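Local coordinates for protein collectin placenta 1 (Mus musculus, PDB 2OX9) that binds calcium ions and glycans such as Lewis(x) through a C-type lectin carbohydrate-recognition domain and probably serves as a scavenger receptor, at residues E22-K30 / E60-D68; I43-K53 / G108-N116. All blocks are in the same frame, centred on the assembly; numbering follows the deposited sequence.

Interaction 1: E22-K30 / E60-D68. With CA (calcium ion), chain I.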
loop_
_atom_site.group_PDB
_atom_site.type_symbol
_atom_site.label_atom_id
_atom_site.label_comp_id
_atom_site.label_asym_id
_atom_site.label_seq_id
_atom_site.Cartn_x
_atom_site.Cartn_y
_atom_site.Cartn_z
ATOM N N GLU A 22 -6.345 7.777 -9.371
ATOM C CA GLU A 22 -5.164 8.619 -9.496
ATOM C C GLU A 22 -3.925 7.730 -9.471
ATOM O O GLU A 22 -3.904 6.711 -8.781
ATOM C CB GLU A 22 -5.083 9.627 -8.338
ATOM C CG GLU A 22 -6.163 10.718 -8.323
ATOM C CD GLU A 22 -7.455 10.281 -7.645
ATOM O OE1 GLU A 22 -7.592 9.081 -7.319
ATOM O OE2 GLU A 22 -8.338 11.145 -7.439
ATOM N N LYS A 23 -2.904 8.117 -10.231
ATOM C CA LYS A 23 -1.639 7.382 -10.288
ATOM C C LYS A 23 -0.559 8.364 -9.836
ATOM O O LYS A 23 -0.431 9.445 -10.417
ATOM C CB LYS A 23 -1.347 6.912 -11.719
ATOM C CG LYS A 23 -2.433 6.036 -12.349
ATOM C CD LYS A 23 -1.954 5.438 -13.674
ATOM C CE LYS A 23 -3.085 4.775 -14.455
ATOM N NZ LYS A 23 -3.765 3.685 -13.695
ATOM N N GLU A 24 0.215 8.000 -8.813
ATOM C CA GLU A 24 1.251 8.898 -8.283
ATOM C C GLU A 24 2.457 8.165 -7.680
ATOM O O GLU A 24 2.398 6.963 -7.420
ATOM C CB GLU A 24 0.645 9.781 -7.192
ATOM C CG GLU A 24 -0.664 10.470 -7.553
ATOM C CD GLU A 24 -0.473 11.665 -8.464
ATOM O OE1 GLU A 24 0.307 12.570 -8.102
ATOM O OE2 GLU A 24 -1.112 11.707 -9.535
ATOM N N ILE A 25 3.548 8.891 -7.451
ATOM C CA ILE A 25 4.719 8.283 -6.829
ATOM C C ILE A 25 4.317 8.084 -5.373
ATOM O O ILE A 25 3.327 8.672 -4.927
ATOM C CB ILE A 25 5.969 9.196 -6.896
ATOM C CG1 ILE A 25 5.708 10.520 -6.177
ATOM C CG2 ILE A 25 6.349 9.443 -8.337
ATOM C CD1 ILE A 25 6.926 11.445 -6.164
ATOM N N PHE A 26 5.080 7.286 -4.628
ATOM C CA PHE A 26 4.734 7.006 -3.234
ATOM C C PHE A 26 4.446 8.209 -2.350
ATOM O O PHE A 26 3.397 8.264 -1.713
ATOM C CB PHE A 26 5.817 6.177 -2.551
ATOM C CG PHE A 26 5.417 5.667 -1.186
ATOM C CD1 PHE A 26 4.594 4.543 -1.062
ATOM C CD2 PHE A 26 5.859 6.300 -0.030
ATOM C CE1 PHE A 26 4.221 4.055 0.189
ATOM C CE2 PHE A 26 5.490 5.821 1.235
ATOM C CZ PHE A 26 4.668 4.693 1.341
ATOM N N GLU A 27 5.373 9.162 -2.295
ATOM C CA GLU A 27 5.195 10.335 -1.442
ATOM C C GLU A 27 3.986 11.178 -1.805
ATOM O O GLU A 27 3.369 11.802 -0.935
ATOM C CB GLU A 27 6.456 11.210 -1.438
ATOM C CG GLU A 27 6.853 11.794 -2.779
ATOM C CD GLU A 27 7.830 12.957 -2.638
ATOM O OE1 GLU A 27 8.905 12.774 -2.027
ATOM O OE2 GLU A 27 7.519 14.058 -3.142
ATOM N N ASP A 28 3.651 11.208 -3.088
ATOM C CA ASP A 28 2.496 11.971 -3.527
ATOM C C ASP A 28 1.216 11.224 -3.134
ATOM O O ASP A 28 0.198 11.841 -2.811
ATOM C CB ASP A 28 2.556 12.195 -5.046
ATOM C CG ASP A 28 3.564 13.281 -5.445
ATOM O OD1 ASP A 28 3.827 13.441 -6.657
ATOM O OD2 ASP A 28 4.093 13.981 -4.552
ATOM N N ALA A 29 1.276 9.893 -3.155
ATOM C CA ALA A 29 0.130 9.071 -2.778
ATOM C C ALA A 29 -0.135 9.258 -1.277
ATOM O O ALA A 29 -1.278 9.396 -0.831
ATOM C CB ALA A 29 0.426 7.604 -3.079
ATOM N N LYS A 30 0.944 9.257 -0.511
ATOM C CA LYS A 30 0.886 9.430 0.938
ATOM C C LYS A 30 0.245 10.773 1.262
ATOM O O LYS A 30 -0.570 10.889 2.171
ATOM C CB LYS A 30 2.311 9.381 1.496
ATOM C CG LYS A 30 2.438 9.725 2.966
ATOM C CD LYS A 30 3.841 9.385 3.468
ATOM C CE LYS A 30 4.000 9.723 4.942
ATOM N NZ LYS A 30 5.283 9.182 5.489
ATOM N N GLU A 60 -2.899 -2.273 -13.114
ATOM C CA GLU A 60 -2.243 -1.299 -12.248
ATOM C C GLU A 60 -1.884 -1.873 -10.882
ATOM O O GLU A 60 -2.553 -2.781 -10.381
ATOM C CB GLU A 60 -3.114 -0.049 -12.073
ATOM C CG GLU A 60 -4.572 -0.318 -11.746
ATOM C CD GLU A 60 -5.407 -0.609 -12.984
ATOM O OE1 GLU A 60 -5.527 0.289 -13.845
ATOM O OE2 GLU A 60 -5.941 -1.730 -13.096
ATOM N N SER A 61 -0.809 -1.351 -10.297
ATOM C CA SER A 61 -0.354 -1.770 -8.976
ATOM C C SER A 61 -0.876 -0.734 -7.984
ATOM O O SER A 61 -1.118 0.412 -8.355
ATOM C CB SER A 61 1.170 -1.803 -8.912
ATOM O OG SER A 61 1.706 -2.596 -9.955
ATOM N N HIS A 62 -1.040 -1.131 -6.730
ATOM C CA HIS A 62 -1.556 -0.212 -5.717
ATOM C C HIS A 62 -0.638 -0.041 -4.521
ATOM O O HIS A 62 -0.346 -1.002 -3.817
ATOM C CB HIS A 62 -2.914 -0.687 -5.194
ATOM C CG HIS A 62 -4.039 -0.509 -6.161
ATOM N ND1 HIS A 62 -4.276 -1.387 -7.197
ATOM C CD2 HIS A 62 -4.987 0.454 -6.258
ATOM C CE1 HIS A 62 -5.321 -0.972 -7.890
ATOM N NE2 HIS A 62 -5.770 0.143 -7.342
ATOM N N TRP A 63 -0.203 1.191 -4.286
ATOM C CA TRP A 63 0.660 1.490 -3.143
ATOM C C TRP A 63 -0.081 1.173 -1.834
ATOM O O TRP A 63 -1.288 1.416 -1.731
ATOM C CB TRP A 63 0.993 2.982 -3.109
ATOM C CG TRP A 63 1.953 3.492 -4.134
ATOM C CD1 TRP A 63 1.780 4.590 -4.932
ATOM C CD2 TRP A 63 3.293 3.028 -4.377
ATOM N NE1 TRP A 63 2.930 4.843 -5.647
ATOM C CE2 TRP A 63 3.872 3.903 -5.328
ATOM C CE3 TRP A 63 4.059 1.966 -3.880
ATOM C CZ2 TRP A 63 5.189 3.747 -5.793
ATOM C CZ3 TRP A 63 5.370 1.809 -4.339
ATOM C CH2 TRP A 63 5.919 2.697 -5.288
ATOM N N ILE A 64 0.631 0.630 -0.847
ATOM C CA ILE A 64 0.051 0.392 0.477
ATOM C C ILE A 64 1.006 1.122 1.440
ATOM O O ILE A 64 2.129 1.434 1.064
ATOM C CB ILE A 64 -0.072 -1.118 0.846
ATOM C CG1 ILE A 64 1.298 -1.789 0.871
ATOM C CG2 ILE A 64 -1.019 -1.821 -0.144
ATOM C CD1 ILE A 64 1.252 -3.213 1.413
ATOM N N GLY A 65 0.564 1.406 2.661
ATOM C CA GLY A 65 1.398 2.165 3.591
ATOM C C GLY A 65 2.537 1.435 4.280
ATOM O O GLY A 65 2.652 1.493 5.510
ATOM N N LEU A 66 3.395 0.793 3.489
ATOM C CA LEU A 66 4.517 0.013 4.007
ATOM C C LEU A 66 5.836 0.369 3.325
ATOM O O LEU A 66 5.911 0.381 2.095
ATOM C CB LEU A 66 4.242 -1.471 3.769
ATOM C CG LEU A 66 5.179 -2.452 4.453
ATOM C CD1 LEU A 66 4.848 -2.433 5.937
ATOM C CD2 LEU A 66 5.005 -3.862 3.898
ATOM N N THR A 67 6.880 0.629 4.113
ATOM C CA THR A 67 8.189 0.966 3.546
ATOM C C THR A 67 9.324 0.478 4.440
ATOM O O THR A 67 9.106 0.110 5.605
ATOM C CB THR A 67 8.397 2.496 3.387
ATOM O OG1 THR A 67 8.600 3.085 4.674
ATOM C CG2 THR A 67 7.199 3.153 2.730
ATOM N N ASP A 68 10.537 0.482 3.892
ATOM C CA ASP A 68 11.720 0.083 4.650
ATOM C C ASP A 68 12.819 1.106 4.357
ATOM O O ASP A 68 14.002 0.768 4.246
ATOM C CB ASP A 68 12.153 -1.352 4.279
ATOM C CG ASP A 68 12.805 -1.449 2.911
ATOM O OD1 ASP A 68 12.522 -0.603 2.048
ATOM O OD2 ASP A 68 13.593 -2.390 2.687
HETATM CA CA CA I . 14.272 -1.845 0.442
HETATM O O HOH W 1 -6.774 3.255 -12.716
HETATM O O HOH W 2 13.684 -4.186 -0.628
#
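Trp63 meets the approach to a helix with its polar edge and the first helical residue, Phe26, with one of its faces: the indole NE1 donates to the backbone O of Glu24 over 2.8 Å, while Phe26 lies over the ring. In this C-type lectin fold the pairing seats the start of helix 26-35, whose N-cap is Ile25, on strand 62-64 of the main sheet, helix and strand being set at a steep angle. The accepting carbonyl lies close to the indole plane, and the N-H points at it with moderate bend, 152°, so a buried indole N-H is satisfied by chain that has not yet become helix. CA of Phe26 stands over the five-membered ring, 4.0 Å from its centroid, in a CH-pi contact. With CG anti to its own nitrogen (chi1 -171°), the Phe26 ring swings past the six-membered part of the indole and turns an edge to it, a T-shaped pair with planes at 86° and centroids 5.5 Å apart. Phe118 meets Trp63 as well, and Cys106 of the neighbouring strand 106-109 touches the side chains of Phe26 and Trp63. Ala29, one turn further on, brings its CB near CD1 of Trp63 and also rests on Leu40 and Phe126. Toward the surface the chemistry turns ionic but slack: Lys23 NZ and Glu60 OE1 are 3.8 Å apart, a long salt bridge weakly bridged by a water, and Asn125 provides NZ with a hydrogen bond. Beyond the corner at Gly65, centre of an inverse gamma turn, the chain runs on to Asp68, which grips a calcium ion with both carboxylate oxygens. Just before it, the methyl CG2 of Thr67 presses against the far end of the Phe26 ring, 3.3 Å from CZ.

Interaction 2: I43-K53 / G108-N116; sequences INSREEQQWIK and GLIYAGQWN. With CA (calcium ion), chain L; CA (calcium ion), chain J; GAL (beta-D-galactopyranose), chain E.
Leu109 holds the apolar centre with its two methyl branches: CD2 meets CD1 of Ile43 tip to tip at 3.9 Å, and CD1 is pushed against CG2 of Ile52 at 3.4 Å, tighter than usual for two carbons. Ile127 of strand 125-131 touches both Leu109 and Ile52. Next to this cluster Ile43 lies alongside the indole of Trp115, the two side chains running antiparallel, with its CB 3.9 Å from CZ2. The contact thus sets helix 46-54 of the C-type lectin fold against the hairpin of strands 106-109 and 115-118, the second of which carries Asn116 into the sugar site. Between helix and hairpin the polar work falls to Gln49, whose chain bends at chi2 (62°) to bring its amide to the hairpin. OE1 accepts from Trp115 NE1 at 3.0 Å; it lies near the indole plane, but the donor sits above the amide carbonyl plane, 41° out of it. NE2 makes a weak bond to the backbone O of Gly113 and a sounder one to a water, which passes on to the O of Ala112. Further out, the extended chain of Lys53 runs alongside that same carbonyl, CD 3.6 Å from Ala112 O. At the far end of the helical segment, Asn44 and Glu48 bind a calcium ion, completed by Phe42, Glu129 and waters; Ser45 OG caps the helix by accepting from Glu48 N. In the sugar site Asn116 OD1 binds a separate calcium ion that also takes O3 and O4 of galactose, and Asn116 ND2 donates to O3.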
loop_
_atom_site.group_PDB
_atom_site.type_symbol
_atom_site.label_atom_id
_atom_site.label_comp_id
_atom_site.label_asym_id
_atom_site.label_seq_id
_atom_site.Cartn_x
_atom_site.Cartn_y
_atom_site.Cartn_z
ATOM N N ILE A 43 -2.517 -3.165 5.828
ATOM C CA ILE A 43 -3.201 -4.453 5.713
ATOM C C ILE A 43 -2.769 -5.321 6.893
ATOM O O ILE A 43 -1.658 -5.847 6.907
ATOM C CB ILE A 43 -2.844 -5.123 4.374
ATOM C CG1 ILE A 43 -3.163 -4.153 3.225
ATOM C CG2 ILE A 43 -3.630 -6.426 4.204
ATOM C CD1 ILE A 43 -2.777 -4.671 1.850
ATOM N N ASN A 44 -3.665 -5.465 7.871
ATOM C CA ASN A 44 -3.383 -6.202 9.099
ATOM C C ASN A 44 -3.872 -7.648 9.213
ATOM O O ASN A 44 -3.632 -8.289 10.233
ATOM C CB ASN A 44 -3.944 -5.426 10.299
ATOM C CG ASN A 44 -3.782 -3.924 10.160
ATOM O OD1 ASN A 44 -4.567 -3.252 9.480
ATOM N ND2 ASN A 44 -2.753 -3.388 10.802
ATOM N N SER A 45 -4.556 -8.167 8.201
ATOM C CA SER A 45 -5.055 -9.538 8.291
ATOM C C SER A 45 -5.359 -10.143 6.931
ATOM O O SER A 45 -5.460 -9.424 5.934
ATOM C CB SER A 45 -6.321 -9.567 9.144
ATOM O OG SER A 45 -7.381 -8.867 8.510
ATOM N N ARG A 46 -5.519 -11.466 6.887
ATOM C CA ARG A 46 -5.819 -12.118 5.620
ATOM C C ARG A 46 -7.216 -11.735 5.120
ATOM O O ARG A 46 -7.442 -11.669 3.915
ATOM C CB ARG A 46 -5.706 -13.645 5.741
ATOM C CG ARG A 46 -6.583 -14.268 6.809
ATOM C CD ARG A 46 -6.500 -15.791 6.758
ATOM N NE ARG A 46 -7.303 -16.422 7.803
ATOM C CZ ARG A 46 -7.533 -17.731 7.878
ATOM N NH1 ARG A 46 -7.020 -18.549 6.965
ATOM N NH2 ARG A 46 -8.277 -18.224 8.863
ATOM N N GLU A 47 -8.141 -11.462 6.039
ATOM C CA GLU A 47 -9.497 -11.095 5.632
ATOM C C GLU A 47 -9.505 -9.728 4.971
ATOM O O GLU A 47 -10.193 -9.525 3.973
ATOM C CB GLU A 47 -10.457 -11.071 6.822
ATOM C CG GLU A 47 -10.642 -12.405 7.499
ATOM C CD GLU A 47 -9.953 -12.457 8.840
ATOM O OE1 GLU A 47 -8.733 -12.168 8.895
ATOM O OE2 GLU A 47 -10.635 -12.785 9.836
ATOM N N GLU A 48 -8.740 -8.792 5.525
ATOM C CA GLU A 48 -8.677 -7.453 4.950
ATOM C C GLU A 48 -7.943 -7.542 3.607
ATOM O O GLU A 48 -8.283 -6.851 2.650
ATOM C CB GLU A 48 -7.940 -6.485 5.892
ATOM C CG GLU A 48 -7.951 -5.035 5.406
ATOM C CD GLU A 48 -7.247 -4.071 6.352
ATOM O OE1 GLU A 48 -7.497 -2.853 6.241
ATOM O OE2 GLU A 48 -6.436 -4.519 7.191
ATOM N N GLN A 49 -6.940 -8.411 3.550
ATOM C CA GLN A 49 -6.154 -8.613 2.333
ATOM C C GLN A 49 -7.013 -9.160 1.200
ATOM O O GLN A 49 -6.913 -8.711 0.060
ATOM C CB GLN A 49 -5.002 -9.597 2.601
ATOM C CG GLN A 49 -4.272 -10.068 1.353
ATOM C CD GLN A 49 -3.599 -8.940 0.604
ATOM O OE1 GLN A 49 -2.907 -8.106 1.194
ATOM N NE2 GLN A 49 -3.783 -8.914 -0.708
ATOM N N GLN A 50 -7.836 -10.152 1.523
ATOM C CA GLN A 50 -8.713 -10.777 0.546
ATOM C C GLN A 50 -9.740 -9.791 0.004
ATOM O O GLN A 50 -10.004 -9.759 -1.202
ATOM C CB GLN A 50 -9.443 -11.961 1.172
ATOM C CG GLN A 50 -9.014 -13.328 0.642
ATOM C CD GLN A 50 -9.141 -13.447 -0.872
ATOM O OE1 GLN A 50 -10.202 -13.188 -1.446
ATOM N NE2 GLN A 50 -8.052 -13.842 -1.526
ATOM N N TRP A 51 -10.330 -9.008 0.900
ATOM C CA TRP A 51 -11.333 -8.017 0.515
ATOM C C TRP A 51 -10.675 -6.973 -0.388
ATOM O O TRP A 51 -11.268 -6.517 -1.366
ATOM C CB TRP A 51 -11.900 -7.336 1.761
ATOM C CG TRP A 51 -13.016 -6.383 1.481
ATOM C CD1 TRP A 51 -14.325 -6.692 1.258
ATOM C CD2 TRP A 51 -12.911 -4.965 1.358
ATOM N NE1 TRP A 51 -15.048 -5.551 1.004
ATOM C CE2 TRP A 51 -14.203 -4.474 1.054
ATOM C CE3 TRP A 51 -11.850 -4.057 1.470
ATOM C CZ2 TRP A 51 -14.460 -3.118 0.858
ATOM C CZ3 TRP A 51 -12.109 -2.701 1.274
ATOM C CH2 TRP A 51 -13.400 -2.248 0.972
ATOM N N ILE A 52 -9.443 -6.592 -0.056
ATOM C CA ILE A 52 -8.732 -5.607 -0.859
ATOM C C ILE A 52 -8.397 -6.180 -2.231
ATOM O O ILE A 52 -8.506 -5.485 -3.248
ATOM C CB ILE A 52 -7.432 -5.144 -0.160
ATOM C CG1 ILE A 52 -7.780 -4.183 0.976
ATOM C CG2 ILE A 52 -6.500 -4.453 -1.159
ATOM C CD1 ILE A 52 -6.568 -3.728 1.785
ATOM N N LYS A 53 -8.009 -7.456 -2.247
ATOM C CA LYS A 53 -7.646 -8.142 -3.481
ATOM C C LYS A 53 -8.749 -8.069 -4.541
ATOM O O LYS A 53 -8.484 -7.815 -5.715
ATOM C CB LYS A 53 -7.325 -9.613 -3.187
ATOM C CG LYS A 53 -7.022 -10.437 -4.426
ATOM C CD LYS A 53 -7.120 -11.918 -4.139
ATOM C CE LYS A 53 -7.047 -12.726 -5.419
ATOM N NZ LYS A 53 -7.076 -14.182 -5.141
ATOM N N GLY A 108 3.708 -2.298 -2.592
ATOM C CA GLY A 108 2.483 -2.194 -3.360
ATOM C C GLY A 108 1.923 -3.551 -3.746
ATOM O O GLY A 108 2.632 -4.564 -3.731
ATOM N N LEU A 109 0.636 -3.565 -4.090
ATOM C CA LEU A 109 -0.062 -4.785 -4.479
ATOM C C LEU A 109 0.050 -5.044 -5.984
ATOM O O LEU A 109 -0.218 -4.155 -6.799
ATOM C CB LEU A 109 -1.550 -4.674 -4.094
ATOM C CG LEU A 109 -1.860 -4.287 -2.639
ATOM C CD1 LEU A 109 -3.351 -4.175 -2.408
ATOM C CD2 LEU A 109 -1.280 -5.326 -1.721
ATOM N N ILE A 110 0.457 -6.256 -6.353
ATOM C CA ILE A 110 0.566 -6.614 -7.762
ATOM C C ILE A 110 -0.436 -7.729 -8.090
ATOM O O ILE A 110 -1.506 -7.792 -7.486
ATOM C CB ILE A 110 2.004 -7.050 -8.128
ATOM C CG1 ILE A 110 2.501 -8.104 -7.142
ATOM C CG2 ILE A 110 2.925 -5.828 -8.140
ATOM C CD1 ILE A 110 3.867 -8.656 -7.489
ATOM N N TYR A 111 -0.097 -8.607 -9.028
ATOM C CA TYR A 111 -1.026 -9.667 -9.412
ATOM C C TYR A 111 -1.518 -10.505 -8.240
ATOM O O TYR A 111 -0.761 -10.831 -7.323
ATOM C CB TYR A 111 -0.401 -10.595 -10.457
ATOM C CG TYR A 111 -1.389 -11.604 -11.010
ATOM C CD1 TYR A 111 -2.508 -11.187 -11.735
ATOM C CD2 TYR A 111 -1.223 -12.967 -10.776
ATOM C CE1 TYR A 111 -3.444 -12.112 -12.214
ATOM C CE2 TYR A 111 -2.144 -13.895 -11.245
ATOM C CZ TYR A 111 -3.251 -13.464 -11.965
ATOM O OH TYR A 111 -4.154 -14.392 -12.435
ATOM N N ALA A 112 -2.802 -10.846 -8.275
ATOM C CA ALA A 112 -3.401 -11.677 -7.238
ATOM C C ALA A 112 -3.325 -11.058 -5.848
ATOM O O ALA A 112 -3.552 -11.736 -4.845
ATOM C CB ALA A 112 -2.724 -13.069 -7.238
ATOM N N GLY A 113 -3.021 -9.769 -5.779
ATOM C CA GLY A 113 -2.939 -9.112 -4.488
ATOM C C GLY A 113 -1.618 -9.277 -3.742
ATOM O O GLY A 113 -1.438 -8.688 -2.677
ATOM N N GLN A 114 -0.688 -10.064 -4.280
ATOM C CA GLN A 114 0.592 -10.247 -3.584
ATOM C C GLN A 114 1.365 -8.935 -3.493
ATOM O O GLN A 114 1.127 -8.008 -4.266
ATOM C CB GLN A 114 1.452 -11.295 -4.284
ATOM C CG GLN A 114 0.737 -12.592 -4.586
ATOM C CD GLN A 114 1.699 -13.684 -5.013
ATOM O OE1 GLN A 114 2.180 -14.456 -4.185
ATOM N NE2 GLN A 114 1.999 -13.740 -6.309
ATOM N N TRP A 115 2.302 -8.864 -2.551
ATOM C CA TRP A 115 3.080 -7.643 -2.370
ATOM C C TRP A 115 4.426 -7.691 -3.064
ATOM O O TRP A 115 5.045 -8.748 -3.221
ATOM C CB TRP A 115 3.309 -7.354 -0.886
ATOM C CG TRP A 115 2.065 -7.329 -0.031
ATOM C CD1 TRP A 115 0.771 -7.447 -0.451
ATOM C CD2 TRP A 115 2.013 -7.186 1.392
ATOM N NE1 TRP A 115 -0.081 -7.388 0.620
ATOM C CE2 TRP A 115 0.654 -7.227 1.766
ATOM C CE3 TRP A 115 2.987 -7.028 2.390
ATOM C CZ2 TRP A 115 0.240 -7.118 3.096
ATOM C CZ3 TRP A 115 2.577 -6.920 3.712
ATOM C CH2 TRP A 115 1.211 -6.965 4.053
ATOM N N ASN A 116 4.868 -6.521 -3.487
ATOM C CA ASN A 116 6.146 -6.370 -4.145
ATOM C C ASN A 116 6.737 -5.033 -3.733
ATOM O O ASN A 116 5.999 -4.085 -3.470
ATOM C CB ASN A 116 5.982 -6.398 -5.653
ATOM C CG ASN A 116 7.237 -5.966 -6.367
ATOM O OD1 ASN A 116 8.316 -6.499 -6.111
ATOM N ND2 ASN A 116 7.107 -5.000 -7.267
HETATM CA CA CA L . -6.141 -1.758 8.039
HETATM CA CA CA J . 10.632 -5.846 -5.950
HETATM C C1 GAL E . 9.641 -6.326 -11.293
HETATM C C2 GAL E . 9.247 -5.681 -9.968
HETATM C C3 GAL E . 10.486 -5.169 -9.231
HETATM C C4 GAL E . 11.544 -6.271 -9.109
HETATM C C5 GAL E . 11.820 -6.907 -10.480
HETATM C C6 GAL E . 12.760 -8.095 -10.388
HETATM O O2 GAL E . 8.365 -4.598 -10.215
HETATM O O3 GAL E . 10.110 -4.738 -7.935
HETATM O O4 GAL E . 11.095 -7.262 -8.201
HETATM O O5 GAL E . 10.588 -7.383 -11.068
HETATM O O6 GAL E . 13.255 -8.458 -11.670
HETATM O O HOH W 3 -4.002 -11.598 -2.119
HETATM O O HOH W 4 -7.607 -2.166 9.680
HETATM O O HOH W 5 -5.150 -0.351 9.671
#

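Both contacts set a helix on the same sheet, where strands 62-64 and 106-109 are antiparallel neighbours. His62 O probably accepts from Leu109 N, and Ile64 packs against both Leu109 and Ile43, so the strand of interaction 1 also backs the apolar centre of interaction 2. Interaction 1 is partly buried, aromatic within and fading to a weak ionic pair at the rim; interaction 2 is largely buried, with Lys53 and Ala112 at its margin, aliphatic inside and edged by the amide of Gln49. In each an indole N-H is satisfied across the contact, by a main-chain carbonyl in one and a side-chain amide in the other. Their segments alternate along the chain, and three separate calcium ions lie at their ends.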